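Local atomic coordinates of putative drug/sodium antiporter (Escherichia coli, PDB entry 4Z3N), a protein that probably exports xenobiotic compounds across the cell membrane as an antiporter of the MATE family, and is linked to transport of the genotoxin colibactin. Residues A[335-340]-A[389-394]; A[342-347]-A[382-387]. All coordinates share one frame; numbering follows the deposited sequence.

Contact 1 of 2, residues A[335-340]-A[389-394]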
loop_
_atom_site.group_PDB
_atom_site.type_symbol
_atom_site.label_atom_id
_atom_site.label_comp_id
_atom_site.label_asym_id
_atom_site.label_seq_id
_atom_site.Cartn_x
_atom_site.Cartn_y
_atom_site.Cartn_z
ATOM N N ALA A 335 -18.618 -9.578 1.213
ATOM C CA ALA A 335 -17.865 -10.825 1.450
ATOM C C ALA A 335 -16.438 -10.503 1.939
ATOM O O ALA A 335 -15.939 -11.061 2.941
ATOM C CB ALA A 335 -17.813 -11.670 0.190
ATOM N N ALA A 336 -15.795 -9.595 1.202
ATOM C CA ALA A 336 -14.494 -9.039 1.561
ATOM C C ALA A 336 -14.488 -8.397 2.958
ATOM O O ALA A 336 -13.557 -8.623 3.736
ATOM C CB ALA A 336 -14.062 -8.019 0.520
ATOM N N VAL A 337 -15.499 -7.585 3.276
ATOM C CA VAL A 337 -15.528 -6.946 4.593
ATOM C C VAL A 337 -15.621 -8.034 5.677
ATOM O O VAL A 337 -14.952 -7.946 6.709
ATOM C CB VAL A 337 -16.710 -5.927 4.755
ATOM C CG1 VAL A 337 -16.881 -5.555 6.211
ATOM C CG2 VAL A 337 -16.484 -4.675 3.923
ATOM N N ALA A 338 -16.436 -9.067 5.425
ATOM C CA ALA A 338 -16.576 -10.172 6.363
ATOM C C ALA A 338 -15.235 -10.880 6.589
ATOM O O ALA A 338 -14.848 -11.132 7.728
ATOM C CB ALA A 338 -17.616 -11.151 5.886
ATOM N N LEU A 339 -14.509 -11.178 5.518
ATOM C CA LEU A 339 -13.189 -11.802 5.680
ATOM C C LEU A 339 -12.201 -10.901 6.413
ATOM O O LEU A 339 -11.593 -11.318 7.411
ATOM C CB LEU A 339 -12.594 -12.197 4.328
ATOM C CG LEU A 339 -13.352 -13.294 3.597
ATOM C CD1 LEU A 339 -12.816 -13.426 2.157
ATOM C CD2 LEU A 339 -13.294 -14.618 4.389
ATOM N N ALA A 340 -12.050 -9.677 5.905
ATOM C CA ALA A 340 -11.064 -8.720 6.402
ATOM C C ALA A 340 -11.323 -8.331 7.833
ATOM O O ALA A 340 -10.416 -8.272 8.651
ATOM C CB ALA A 340 -11.040 -7.475 5.528
ATOM N N SER A 389 -14.246 1.071 5.384
ATOM C CA SER A 389 -14.022 2.186 4.467
ATOM C C SER A 389 -12.880 1.928 3.468
ATOM O O SER A 389 -12.953 2.350 2.310
ATOM C CB SER A 389 -13.754 3.463 5.246
ATOM O OG SER A 389 -12.462 3.419 5.799
ATOM N N LEU A 390 -11.836 1.220 3.893
ATOM C CA LEU A 390 -10.737 0.950 2.971
ATOM C C LEU A 390 -11.126 0.020 1.783
ATOM O O LEU A 390 -10.705 0.259 0.649
ATOM C CB LEU A 390 -9.548 0.385 3.734
ATOM C CG LEU A 390 -8.309 0.228 2.857
ATOM C CD1 LEU A 390 -7.135 0.781 3.575
ATOM C CD2 LEU A 390 -8.043 -1.229 2.469
ATOM N N LEU A 391 -11.929 -1.014 2.035
ATOM C CA LEU A 391 -12.482 -1.844 0.962
ATOM C C LEU A 391 -13.513 -1.068 0.123
ATOM O O LEU A 391 -13.595 -1.249 -1.102
ATOM C CB LEU A 391 -13.109 -3.127 1.532
ATOM C CG LEU A 391 -12.119 -4.141 2.145
ATOM C CD1 LEU A 391 -12.828 -5.317 2.851
ATOM C CD2 LEU A 391 -11.097 -4.638 1.100
ATOM N N ALA A 392 -14.291 -0.199 0.764
ATOM C CA ALA A 392 -15.167 0.695 0.008
ATOM C C ALA A 392 -14.368 1.518 -1.012
ATOM O O ALA A 392 -14.843 1.747 -2.128
ATOM C CB ALA A 392 -15.952 1.613 0.946
ATOM N N SER A 393 -13.158 1.952 -0.638
ATOM C CA SER A 393 -12.280 2.696 -1.561
ATOM C C SER A 393 -11.820 1.868 -2.762
ATOM O O SER A 393 -11.735 2.361 -3.882
ATOM C CB SER A 393 -11.047 3.224 -0.835
ATOM O OG SER A 393 -11.378 4.386 -0.109
ATOM N N GLU A 394 -11.493 0.612 -2.498
ATOM C CA GLU A 394 -11.093 -0.315 -3.531
ATOM C C GLU A 394 -12.236 -0.498 -4.553
ATOM O O GLU A 394 -11.983 -0.540 -5.760
ATOM C CB GLU A 394 -10.698 -1.657 -2.901
ATOM C CG GLU A 394 -9.711 -2.487 -3.717
ATOM C CD GLU A 394 -8.324 -1.854 -3.757
ATOM O OE1 GLU A 394 -8.187 -0.730 -3.223
ATOM O OE2 GLU A 394 -7.374 -2.473 -4.309
#
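L391 reaches from helix 382-399 and lays one methyl, CD1, over the backbone of helix 326-358 between A336, V337 and A340. This is antiparallel helix-helix packing in the helical bundle of a MATE transporter, both helices lying in predicted membrane-spanning regions. The short axes pass 10.0 Å apart with their N-to-C directions at 143°, a wide separation that one leucine spans almost alone. Its CG stands anti to the carbonyl carbon (chi1 -68°), and with chi2 extended at 173° CD1 becomes the leading atom while CD2 stays behind.

The seat for that methyl is built from small groups. A336 and A340, one helical turn apart, both aim their CB atoms at the partner helix, and the A336 CB lies 3.8 Å from L391 CD1. V337 adds a flank: its CG2, anti to the carbonyl carbon, meets the leucine obliquely. The methyl also touches main-chain atoms, and A336 O, which it approaches, is already the acceptor for the A340 amide in a normal helical bond. Helix 286-322 closes in beside the pair, with I309 touching both alanines and A310 touching L391. On the far side of helix 382-399, S389 OG is hydrogen-bonded to R412. Across the interface, L391 CD1 sits 3.9 Å from A340 CB, just as far as it sits from V337 CG2.

Contact 2 of 2, residues A[342-347]-A[382-387]. With OLC ((2R)-2,3-dihydroxypropyl (9Z)-octadec-9-enoate), chain B.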
loop_
_atom_site.group_PDB
_atom_site.type_symbol
_atom_site.label_atom_id
_atom_site.label_comp_id
_atom_site.label_asym_id
_atom_site.label_seq_id
_atom_site.Cartn_x
_atom_site.Cartn_y
_atom_site.Cartn_z
ATOM N N SER A 342 -12.886 -10.032 10.064
ATOM C CA SER A 342 -12.752 -11.174 10.946
ATOM C C SER A 342 -11.306 -11.471 11.278
ATOM O O SER A 342 -10.953 -11.631 12.443
ATOM C CB SER A 342 -13.407 -12.407 10.324
ATOM O OG SER A 342 -14.806 -12.347 10.488
ATOM N N ILE A 343 -10.483 -11.574 10.245
ATOM C CA ILE A 343 -9.048 -11.729 10.429
ATOM C C ILE A 343 -8.404 -10.581 11.231
ATOM O O ILE A 343 -7.662 -10.841 12.183
ATOM C CB ILE A 343 -8.348 -11.842 9.075
ATOM C CG1 ILE A 343 -9.113 -12.845 8.203
ATOM C CG2 ILE A 343 -6.853 -12.166 9.264
ATOM C CD1 ILE A 343 -8.428 -13.221 6.900
ATOM N N VAL A 344 -8.671 -9.328 10.861
ATOM C CA VAL A 344 -7.999 -8.219 11.529
ATOM C C VAL A 344 -8.431 -8.096 13.002
ATOM O O VAL A 344 -7.625 -7.710 13.857
ATOM C CB VAL A 344 -8.231 -6.867 10.809
ATOM C CG1 VAL A 344 -7.755 -5.712 11.673
ATOM C CG2 VAL A 344 -7.523 -6.838 9.477
ATOM N N LEU A 345 -9.685 -8.436 13.303
ATOM C CA LEU A 345 -10.153 -8.409 14.683
ATOM C C LEU A 345 -9.335 -9.367 15.582
ATOM O O LEU A 345 -8.897 -8.992 16.692
ATOM C CB LEU A 345 -11.627 -8.752 14.743
ATOM C CG LEU A 345 -12.231 -8.913 16.141
ATOM C CD1 LEU A 345 -12.302 -7.543 16.844
ATOM C CD2 LEU A 345 -13.613 -9.614 16.065
ATOM N N VAL A 346 -9.117 -10.585 15.088
ATOM C CA VAL A 346 -8.243 -11.557 15.747
ATOM C C VAL A 346 -6.803 -11.033 15.945
ATOM O O VAL A 346 -6.255 -11.115 17.042
ATOM C CB VAL A 346 -8.217 -12.890 14.964
ATOM C CG1 VAL A 346 -7.166 -13.858 15.545
ATOM C CG2 VAL A 346 -9.595 -13.505 14.986
ATOM N N LEU A 347 -6.201 -10.488 14.898
ATOM C CA LEU A 347 -4.837 -9.988 15.007
ATOM C C LEU A 347 -4.766 -8.794 15.957
ATOM O O LEU A 347 -3.778 -8.612 16.677
ATOM C CB LEU A 347 -4.288 -9.608 13.635
ATOM C CG LEU A 347 -4.076 -10.829 12.749
ATOM C CD1 LEU A 347 -3.479 -10.422 11.433
ATOM C CD2 LEU A 347 -3.165 -11.796 13.453
ATOM N N ALA A 382 -10.172 -0.398 16.589
ATOM C CA ALA A 382 -10.564 0.406 15.441
ATOM C C ALA A 382 -10.072 -0.251 14.157
ATOM O O ALA A 382 -10.730 -0.157 13.124
ATOM C CB ALA A 382 -10.033 1.811 15.545
ATOM N N LEU A 383 -8.942 -0.949 14.234
ATOM C CA LEU A 383 -8.298 -1.477 13.035
ATOM C C LEU A 383 -9.225 -2.291 12.113
ATOM O O LEU A 383 -9.242 -2.050 10.909
ATOM C CB LEU A 383 -7.075 -2.306 13.418
ATOM C CG LEU A 383 -5.840 -1.446 13.715
ATOM C CD1 LEU A 383 -4.765 -2.228 14.429
ATOM C CD2 LEU A 383 -5.269 -0.852 12.440
ATOM N N PRO A 384 -9.999 -3.242 12.663
ATOM C CA PRO A 384 -10.878 -4.062 11.812
ATOM C C PRO A 384 -11.978 -3.201 11.175
ATOM O O PRO A 384 -12.469 -3.482 10.071
ATOM C CB PRO A 384 -11.461 -5.091 12.784
ATOM C CG PRO A 384 -11.236 -4.508 14.174
ATOM C CD PRO A 384 -9.990 -3.699 14.063
ATOM N N PHE A 385 -12.325 -2.116 11.859
ATOM C CA PHE A 385 -13.280 -1.167 11.306
ATOM C C PHE A 385 -12.712 -0.394 10.108
ATOM O O PHE A 385 -13.469 0.033 9.241
ATOM C CB PHE A 385 -13.746 -0.210 12.401
ATOM C CG PHE A 385 -14.758 -0.819 13.330
ATOM C CD1 PHE A 385 -14.352 -1.446 14.493
ATOM C CD2 PHE A 385 -16.122 -0.805 13.008
ATOM C CE1 PHE A 385 -15.276 -2.033 15.334
ATOM C CE2 PHE A 385 -17.051 -1.376 13.850
ATOM C CZ PHE A 385 -16.629 -1.993 15.019
ATOM N N VAL A 386 -11.385 -0.235 10.051
ATOM C CA VAL A 386 -10.709 0.360 8.901
ATOM C C VAL A 386 -11.051 -0.404 7.606
ATOM O O VAL A 386 -11.131 0.188 6.522
ATOM C CB VAL A 386 -9.154 0.398 9.120
ATOM C CG1 VAL A 386 -8.411 0.970 7.896
ATOM C CG2 VAL A 386 -8.810 1.195 10.360
ATOM N N ALA A 387 -11.274 -1.711 7.721
ATOM C CA ALA A 387 -11.598 -2.536 6.555
ATOM C C ALA A 387 -12.842 -2.041 5.837
ATOM O O ALA A 387 -12.947 -2.129 4.616
ATOM C CB ALA A 387 -11.780 -3.972 6.956
HETATM C C18 OLC B . -4.419 2.668 5.785
HETATM C C10 OLC B . -6.437 2.952 14.339
HETATM C C9 OLC B . -5.139 2.608 14.217
HETATM C C17 OLC B . -4.576 2.508 7.284
HETATM C C11 OLC B . -7.041 4.048 13.482
HETATM C C8 OLC B . -4.348 2.231 15.459
HETATM C C24 OLC B . -5.332 10.983 13.044
HETATM C C16 OLC B . -5.457 3.619 7.810
HETATM C C12 OLC B . -6.026 4.659 12.524
HETATM C C7 OLC B . -2.935 1.789 15.121
HETATM C C15 OLC B . -5.728 3.425 9.296
HETATM C C13 OLC B . -6.671 4.868 11.153
HETATM C C6 OLC B . -2.052 2.984 14.819
HETATM C C14 OLC B . -5.680 4.771 10.007
HETATM C C5 OLC B . -2.232 4.067 15.863
HETATM C C4 OLC B . -1.781 5.406 15.298
HETATM C C3 OLC B . -2.401 5.641 13.934
HETATM C C2 OLC B . -2.338 7.102 13.529
HETATM C C21 OLC B . -5.409 8.700 12.046
HETATM C C1 OLC B . -3.488 7.431 12.586
HETATM C C22 OLC B . -5.837 10.148 11.882
HETATM O O19 OLC B . -3.959 6.589 11.833
HETATM O O25 OLC B . -4.837 12.213 12.556
HETATM O O23 OLC B . -5.308 10.668 10.677
HETATM O O20 OLC B . -4.138 8.670 12.672
#
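Close antiparallel packing of two transmembrane helices, within the second MatE domain, brings helix 326-358 against residues 382-387 of helix 382-399. Over these segments the axes come within 8.2 Å and run at 164°, and the CA atoms of V344 and P384 are 5.1 Å apart. Where the backbones draw this near, a branched valine on one helix faces a proline ring on the other.

V344 points its CB at the partner, and CG1, anti to the backbone N (chi1 169°), settles on the main chain where L383 joins P384. It lies 3.5 Å from P384 N, a nitrogen that carries no hydrogen because the pyrrolidine ring closes on it. The same methyl touches the ring at CD, at 3.8 Å, and the CB of L383, at 3.9 Å. The proline also meets L345: P384 CB lies 3.8 Å from the L345 backbone N, and the leucine side chain passes obliquely by the ring, its CD1 near CG. The side chains that meet are all apolar, with valine and leucine at successive positions touching one proline.

M306 of helix 286-322 touches V344 and A387, while F385 makes an edge-to-face stack with F341. Away from V344, the oleoyl chain of a bound monoolein lies along helix 382-399: L383 CD2 is 3.9 Å from its C9, and V386 CG1 is the same distance from its C15. Close helix-helix packing on one face and lipid on another is the arrangement of a polytopic membrane-transporter bundle.

Overall arrangement
Both contacts join helix 326-358 to helix 382-399, and their centres lie 10 Å apart on the same side of the chain's centre. The chain runs through 335-340, then 342-347, then helix 366-379, and returns through 382-387 to 389-394, which nests contact 2 inside the loop closed by contact 1, as antiparallel helices require. The two patches meet where A340 CB and A387 CB approach to 3.9 Å, making one continuous apolar seam. Its spacing changes along the way: the short axes are 8.2 Å apart at contact 2 and 10.0 Å at contact 1, so the second segment pair is the more closely spaced. All four segments belong to the second MatE domain, where the two helices lie side by side in the bundle.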